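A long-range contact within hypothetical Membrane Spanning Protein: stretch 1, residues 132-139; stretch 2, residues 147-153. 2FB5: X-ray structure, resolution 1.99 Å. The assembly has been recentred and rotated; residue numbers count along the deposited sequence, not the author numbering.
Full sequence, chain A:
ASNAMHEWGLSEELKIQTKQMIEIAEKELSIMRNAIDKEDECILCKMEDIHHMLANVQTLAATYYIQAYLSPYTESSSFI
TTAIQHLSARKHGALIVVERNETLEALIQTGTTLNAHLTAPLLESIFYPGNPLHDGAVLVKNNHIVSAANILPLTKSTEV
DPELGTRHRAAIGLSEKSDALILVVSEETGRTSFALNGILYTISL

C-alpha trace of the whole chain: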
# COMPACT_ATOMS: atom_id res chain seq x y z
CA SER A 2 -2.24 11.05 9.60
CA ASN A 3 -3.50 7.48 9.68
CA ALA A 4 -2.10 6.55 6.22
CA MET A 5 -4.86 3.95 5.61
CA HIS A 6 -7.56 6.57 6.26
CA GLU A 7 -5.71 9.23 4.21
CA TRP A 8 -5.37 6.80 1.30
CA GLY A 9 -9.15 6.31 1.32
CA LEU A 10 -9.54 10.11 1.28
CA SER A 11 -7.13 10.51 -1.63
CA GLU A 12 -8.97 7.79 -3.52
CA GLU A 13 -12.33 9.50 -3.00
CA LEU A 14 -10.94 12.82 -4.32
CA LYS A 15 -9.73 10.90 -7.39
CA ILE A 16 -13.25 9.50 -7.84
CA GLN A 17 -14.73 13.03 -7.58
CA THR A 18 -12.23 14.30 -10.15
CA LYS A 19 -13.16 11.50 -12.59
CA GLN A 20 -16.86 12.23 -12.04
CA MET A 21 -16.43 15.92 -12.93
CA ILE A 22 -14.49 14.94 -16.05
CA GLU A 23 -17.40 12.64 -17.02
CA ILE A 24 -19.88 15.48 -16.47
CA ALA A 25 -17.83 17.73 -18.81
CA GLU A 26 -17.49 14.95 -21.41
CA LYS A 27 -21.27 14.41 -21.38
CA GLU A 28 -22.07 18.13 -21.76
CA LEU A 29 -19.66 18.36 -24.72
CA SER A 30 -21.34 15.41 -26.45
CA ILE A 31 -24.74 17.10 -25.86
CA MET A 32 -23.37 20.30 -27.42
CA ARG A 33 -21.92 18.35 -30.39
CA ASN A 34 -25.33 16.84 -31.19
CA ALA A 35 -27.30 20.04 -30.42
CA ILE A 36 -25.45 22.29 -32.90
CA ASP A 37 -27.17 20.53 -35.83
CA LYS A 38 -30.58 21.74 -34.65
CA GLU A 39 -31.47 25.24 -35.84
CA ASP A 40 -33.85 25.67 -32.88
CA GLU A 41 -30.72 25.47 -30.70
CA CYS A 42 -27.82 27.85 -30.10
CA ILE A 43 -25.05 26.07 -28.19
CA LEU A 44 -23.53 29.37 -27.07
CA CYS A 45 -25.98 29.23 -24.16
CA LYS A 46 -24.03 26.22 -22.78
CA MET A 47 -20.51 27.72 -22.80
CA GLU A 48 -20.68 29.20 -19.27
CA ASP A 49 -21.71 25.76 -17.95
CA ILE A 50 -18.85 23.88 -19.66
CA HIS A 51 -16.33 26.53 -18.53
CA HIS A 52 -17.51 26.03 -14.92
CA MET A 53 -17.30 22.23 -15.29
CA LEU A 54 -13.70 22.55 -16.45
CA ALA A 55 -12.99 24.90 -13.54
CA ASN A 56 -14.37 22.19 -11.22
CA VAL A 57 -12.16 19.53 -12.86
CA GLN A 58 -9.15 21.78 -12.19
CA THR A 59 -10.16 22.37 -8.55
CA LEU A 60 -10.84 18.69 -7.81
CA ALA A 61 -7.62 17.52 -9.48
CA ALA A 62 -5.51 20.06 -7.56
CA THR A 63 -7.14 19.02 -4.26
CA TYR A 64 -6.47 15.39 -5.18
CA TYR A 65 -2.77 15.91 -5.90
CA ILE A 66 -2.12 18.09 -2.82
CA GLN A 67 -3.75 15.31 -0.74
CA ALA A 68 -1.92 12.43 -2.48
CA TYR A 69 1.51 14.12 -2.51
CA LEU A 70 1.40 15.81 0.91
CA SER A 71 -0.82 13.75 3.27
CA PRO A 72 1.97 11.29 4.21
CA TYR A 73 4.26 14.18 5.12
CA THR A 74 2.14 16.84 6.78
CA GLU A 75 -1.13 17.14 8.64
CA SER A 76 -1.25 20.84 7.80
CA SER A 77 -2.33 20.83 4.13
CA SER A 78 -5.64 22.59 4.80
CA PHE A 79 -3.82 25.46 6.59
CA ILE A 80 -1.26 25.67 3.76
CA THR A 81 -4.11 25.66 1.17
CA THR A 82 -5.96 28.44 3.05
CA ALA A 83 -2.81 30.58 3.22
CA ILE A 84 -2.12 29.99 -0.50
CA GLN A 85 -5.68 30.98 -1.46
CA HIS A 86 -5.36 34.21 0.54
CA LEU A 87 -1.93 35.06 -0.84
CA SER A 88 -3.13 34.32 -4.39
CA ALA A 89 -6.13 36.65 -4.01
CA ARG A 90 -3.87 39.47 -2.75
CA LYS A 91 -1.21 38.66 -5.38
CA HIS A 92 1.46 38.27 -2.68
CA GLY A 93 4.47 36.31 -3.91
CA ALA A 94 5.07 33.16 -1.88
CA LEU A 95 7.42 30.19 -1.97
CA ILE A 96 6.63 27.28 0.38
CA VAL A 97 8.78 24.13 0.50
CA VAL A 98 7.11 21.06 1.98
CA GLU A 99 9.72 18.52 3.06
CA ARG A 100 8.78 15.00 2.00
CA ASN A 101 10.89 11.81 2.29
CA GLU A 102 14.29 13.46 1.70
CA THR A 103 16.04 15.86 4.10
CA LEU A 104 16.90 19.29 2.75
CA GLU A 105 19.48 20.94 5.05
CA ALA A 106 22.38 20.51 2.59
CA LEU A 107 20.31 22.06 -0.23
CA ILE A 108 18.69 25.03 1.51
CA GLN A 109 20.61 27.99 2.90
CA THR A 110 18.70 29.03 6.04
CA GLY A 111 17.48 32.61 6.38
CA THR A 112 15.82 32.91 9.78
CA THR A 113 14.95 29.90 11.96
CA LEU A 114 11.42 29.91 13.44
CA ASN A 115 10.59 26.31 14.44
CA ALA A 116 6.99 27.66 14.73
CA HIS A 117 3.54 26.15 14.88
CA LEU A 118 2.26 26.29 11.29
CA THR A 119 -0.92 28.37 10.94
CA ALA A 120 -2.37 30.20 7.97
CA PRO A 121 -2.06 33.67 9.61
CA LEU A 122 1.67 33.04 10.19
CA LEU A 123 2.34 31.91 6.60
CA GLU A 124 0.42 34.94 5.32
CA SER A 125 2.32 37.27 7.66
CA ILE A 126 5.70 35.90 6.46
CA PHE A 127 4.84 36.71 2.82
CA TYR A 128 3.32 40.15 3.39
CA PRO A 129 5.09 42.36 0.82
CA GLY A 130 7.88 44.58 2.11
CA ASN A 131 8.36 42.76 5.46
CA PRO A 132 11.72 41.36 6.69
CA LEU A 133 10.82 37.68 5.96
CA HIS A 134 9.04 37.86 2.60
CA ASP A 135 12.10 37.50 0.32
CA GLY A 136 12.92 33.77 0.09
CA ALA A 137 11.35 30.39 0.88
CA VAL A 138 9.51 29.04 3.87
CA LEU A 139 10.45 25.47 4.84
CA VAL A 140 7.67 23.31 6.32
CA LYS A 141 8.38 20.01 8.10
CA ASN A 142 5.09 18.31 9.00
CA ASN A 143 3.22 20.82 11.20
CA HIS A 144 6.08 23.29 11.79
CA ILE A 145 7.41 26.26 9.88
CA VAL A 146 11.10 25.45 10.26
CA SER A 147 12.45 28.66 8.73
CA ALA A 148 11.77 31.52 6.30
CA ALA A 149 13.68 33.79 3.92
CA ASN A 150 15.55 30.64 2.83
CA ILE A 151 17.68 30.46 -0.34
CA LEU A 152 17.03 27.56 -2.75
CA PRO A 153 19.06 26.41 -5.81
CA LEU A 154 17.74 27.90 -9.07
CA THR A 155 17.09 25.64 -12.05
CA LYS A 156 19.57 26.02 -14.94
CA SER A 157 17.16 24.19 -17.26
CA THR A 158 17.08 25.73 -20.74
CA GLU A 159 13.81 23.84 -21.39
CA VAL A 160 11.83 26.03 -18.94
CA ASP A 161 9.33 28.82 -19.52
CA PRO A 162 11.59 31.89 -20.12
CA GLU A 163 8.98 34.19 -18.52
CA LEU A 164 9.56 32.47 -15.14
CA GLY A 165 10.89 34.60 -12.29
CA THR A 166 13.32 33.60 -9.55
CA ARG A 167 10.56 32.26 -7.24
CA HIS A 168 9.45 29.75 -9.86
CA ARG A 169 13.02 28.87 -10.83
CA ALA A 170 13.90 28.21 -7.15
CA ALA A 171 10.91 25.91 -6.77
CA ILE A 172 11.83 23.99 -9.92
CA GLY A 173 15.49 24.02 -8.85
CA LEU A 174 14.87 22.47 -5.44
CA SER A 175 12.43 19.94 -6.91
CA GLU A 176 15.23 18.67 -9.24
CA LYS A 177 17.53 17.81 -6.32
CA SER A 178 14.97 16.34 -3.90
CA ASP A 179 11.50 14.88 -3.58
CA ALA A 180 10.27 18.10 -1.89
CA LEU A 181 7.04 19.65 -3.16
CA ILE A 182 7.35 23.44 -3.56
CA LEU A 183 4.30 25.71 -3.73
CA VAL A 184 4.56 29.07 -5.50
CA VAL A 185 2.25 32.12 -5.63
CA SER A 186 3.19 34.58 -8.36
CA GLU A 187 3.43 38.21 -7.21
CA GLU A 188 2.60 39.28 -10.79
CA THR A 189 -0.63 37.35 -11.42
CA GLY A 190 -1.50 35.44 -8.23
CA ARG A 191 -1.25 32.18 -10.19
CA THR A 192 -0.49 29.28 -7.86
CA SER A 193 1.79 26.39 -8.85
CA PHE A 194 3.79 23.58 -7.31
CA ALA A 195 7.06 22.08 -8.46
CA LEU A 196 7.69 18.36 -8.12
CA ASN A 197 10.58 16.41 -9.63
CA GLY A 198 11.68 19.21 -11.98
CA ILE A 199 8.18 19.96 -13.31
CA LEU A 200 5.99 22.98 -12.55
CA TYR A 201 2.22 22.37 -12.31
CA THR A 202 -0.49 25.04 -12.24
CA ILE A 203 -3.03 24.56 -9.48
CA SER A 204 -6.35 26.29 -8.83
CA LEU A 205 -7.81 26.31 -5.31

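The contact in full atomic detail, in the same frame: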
# COMPACT_ATOMS: atom_id res chain seq x y z
N PRO A 132 10.41 41.99 6.62
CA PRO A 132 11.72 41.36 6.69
C PRO A 132 11.82 39.89 6.24
O PRO A 132 12.90 39.45 5.87
CB PRO A 132 12.08 41.49 8.18
CG PRO A 132 11.32 42.66 8.65
CD PRO A 132 10.01 42.57 7.92
N LEU A 133 10.72 39.13 6.25
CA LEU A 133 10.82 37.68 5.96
C LEU A 133 10.25 37.22 4.62
O LEU A 133 10.26 36.02 4.30
CB LEU A 133 10.21 36.86 7.12
CG LEU A 133 10.91 36.90 8.48
CD1 LEU A 133 10.12 36.11 9.53
CD2 LEU A 133 12.35 36.37 8.40
N HIS A 134 9.78 38.18 3.81
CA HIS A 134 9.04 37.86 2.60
C HIS A 134 9.95 37.36 1.47
O HIS A 134 9.51 36.59 0.64
CB HIS A 134 8.20 39.05 2.15
CG HIS A 134 8.98 40.08 1.39
ND1 HIS A 134 8.99 40.14 0.01
CD2 HIS A 134 9.82 41.06 1.82
CE1 HIS A 134 9.79 41.12 -0.38
NE2 HIS A 134 10.30 41.69 0.70
N ASP A 135 11.21 37.78 1.46
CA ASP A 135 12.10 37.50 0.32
C ASP A 135 12.86 36.17 0.51
O ASP A 135 13.91 36.13 1.13
CB ASP A 135 13.07 38.68 0.12
CG ASP A 135 13.99 38.52 -1.09
OD1 ASP A 135 13.61 37.83 -2.06
OD2 ASP A 135 15.10 39.11 -1.08
N GLY A 136 12.32 35.09 -0.04
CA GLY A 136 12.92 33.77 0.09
C GLY A 136 11.86 32.74 0.41
O GLY A 136 10.67 33.06 0.40
N ALA A 137 12.27 31.51 0.70
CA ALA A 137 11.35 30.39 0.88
C ALA A 137 11.07 30.08 2.33
O ALA A 137 11.96 30.18 3.18
CB ALA A 137 11.92 29.14 0.21
N VAL A 138 9.84 29.68 2.61
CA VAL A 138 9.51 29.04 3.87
C VAL A 138 9.76 27.54 3.73
O VAL A 138 9.46 26.95 2.69
CB VAL A 138 8.03 29.31 4.26
CG1 VAL A 138 7.48 28.22 5.17
CG2 VAL A 138 7.94 30.66 4.93
N LEU A 139 10.32 26.92 4.77
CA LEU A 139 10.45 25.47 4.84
C LEU A 139 9.45 24.93 5.85
O LEU A 139 9.43 25.40 6.99
CB LEU A 139 11.86 25.08 5.28
CG LEU A 139 12.13 23.59 5.62
CD1 LEU A 139 11.69 22.66 4.48
CD2 LEU A 139 13.61 23.40 5.94
N SER A 147 11.69 27.46 9.03
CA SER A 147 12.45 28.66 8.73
C SER A 147 11.81 29.42 7.58
O SER A 147 10.95 28.88 6.88
CB SER A 147 13.89 28.28 8.36
OG SER A 147 13.88 27.23 7.42
N ALA A 148 12.28 30.65 7.37
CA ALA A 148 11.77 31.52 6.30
C ALA A 148 12.93 32.31 5.71
O ALA A 148 14.03 32.30 6.26
CB ALA A 148 10.70 32.48 6.86
N ALA A 149 12.66 33.03 4.62
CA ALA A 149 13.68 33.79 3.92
C ALA A 149 14.84 32.89 3.47
O ALA A 149 15.99 33.33 3.36
CB ALA A 149 14.16 34.97 4.78
N ASN A 150 14.53 31.62 3.23
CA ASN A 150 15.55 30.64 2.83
C ASN A 150 15.96 30.84 1.37
O ASN A 150 15.17 31.32 0.56
CB ASN A 150 15.05 29.20 3.05
CG ASN A 150 14.70 28.89 4.51
OD1 ASN A 150 13.67 28.27 4.80
ND2 ASN A 150 15.53 29.34 5.43
N ILE A 151 17.19 30.44 1.04
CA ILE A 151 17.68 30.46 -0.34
C ILE A 151 17.74 29.04 -0.91
O ILE A 151 18.37 28.15 -0.33
CB ILE A 151 19.09 31.10 -0.42
CG1 ILE A 151 19.03 32.55 0.08
CG2 ILE A 151 19.64 31.04 -1.87
CD1 ILE A 151 20.38 33.12 0.45
N LEU A 152 17.08 28.85 -2.05
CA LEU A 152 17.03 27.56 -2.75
C LEU A 152 17.89 27.60 -4.01
O LEU A 152 18.12 28.69 -4.54
CB LEU A 152 15.60 27.29 -3.19
CG LEU A 152 14.61 26.62 -2.23
CD1 LEU A 152 14.78 27.10 -0.80
CD2 LEU A 152 13.19 26.85 -2.74
N PRO A 153 18.32 26.42 -4.52
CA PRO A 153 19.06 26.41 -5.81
C PRO A 153 18.10 26.75 -6.96
O PRO A 153 16.93 26.37 -6.93
CB PRO A 153 19.56 24.97 -5.91
CG PRO A 153 18.56 24.18 -5.13
CD PRO A 153 18.15 25.06 -3.98
O HOH W 1 10.07 33.48 3.39

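This is a short antiparallel backbone pairing, interrupted by a corner at Ala148 and Ala149, and it is supported by small apolar contacts and one bridging water. The two stretches bury 474 Å² between them, counting both sides.

The clearest pairing joins Ala137 and Asn150. Ala137 N donates to Asn150 O at 2.9 Å, and Asn150 N donates back to Ala137 O, also at 2.9 Å. The angles at hydrogen are 165° and 160°, so both bonds are nearly straight. The two CA atoms of this pair lie 4.6 Å apart. A third bond runs from Leu139 N to Ser147 O at 2.9 Å, with an angle of 165°.

Between these bonds the second stretch turns its corner. Ala149 has phi/psi of 57/29, a left-handed conformation that is unusual for a residue other than glycine. Ala149 N lies 3.3 Å from Ala137 O, but the angle is too poor for a hydrogen bond. That carbonyl is bonded to Asn150 N instead, and it also receives a CA-H...O contact from Ala148 CA at 3.4 Å. A second contact of this kind links Val138 CA to Ser147 O at 3.3 Å.

Ala149 N is served by water 1. The water accepts from Ala149 N at 2.9 Å and donates to Leu133 O at 2.7 Å. It also donates weakly to Gly136 O at 3.1 Å. The direct distance from Leu133 O to Ala149 N is 3.8 Å, and the water bridges this gap.

Gly136 packs closely against the corner. Gly136 CA is 3.9 Å from Ala149 CA and 3.4 Å from Asn150 O. A CB in the ideal position would point toward the second stretch and lie 2.6 Å from Ala149 C and 2.8 Å from Asn150 O. Both distances are clashes. The backbone angles, 135/-173, call for glycine by themselves, because a CB would also be jammed against the carbonyl oxygen of Asp135.

Apolar contacts fill in around the backbone. Ala137 CB meets Leu152 CD1 at 3.7 Å; the Leu152 CA-to-CB bond points sideways, but the end of the side chain comes nearer. The Val138 CA-to-CB bond points away overall, yet Val138 CG2 lies 3.8 Å from Ala148 CB. Leu133 makes looser contacts, with CB 4.4 Å from Ala148 CB and CD2 4.3 Å from Ala149 CB.

Ala137, Leu139, Ser147 and Asn150 direct their side chains to the same face of the sheet. There Leu139 CB lies 3.6 Å from Ser147 OG, and Ala137 CB lies 4.2 Å from Asn150 CB. The Asn150 side chain has chi1 in the m well, while that of Ser147 is in p. The side-chain amide of Asn150 is probably turned over in the model, so its polar contacts remain open.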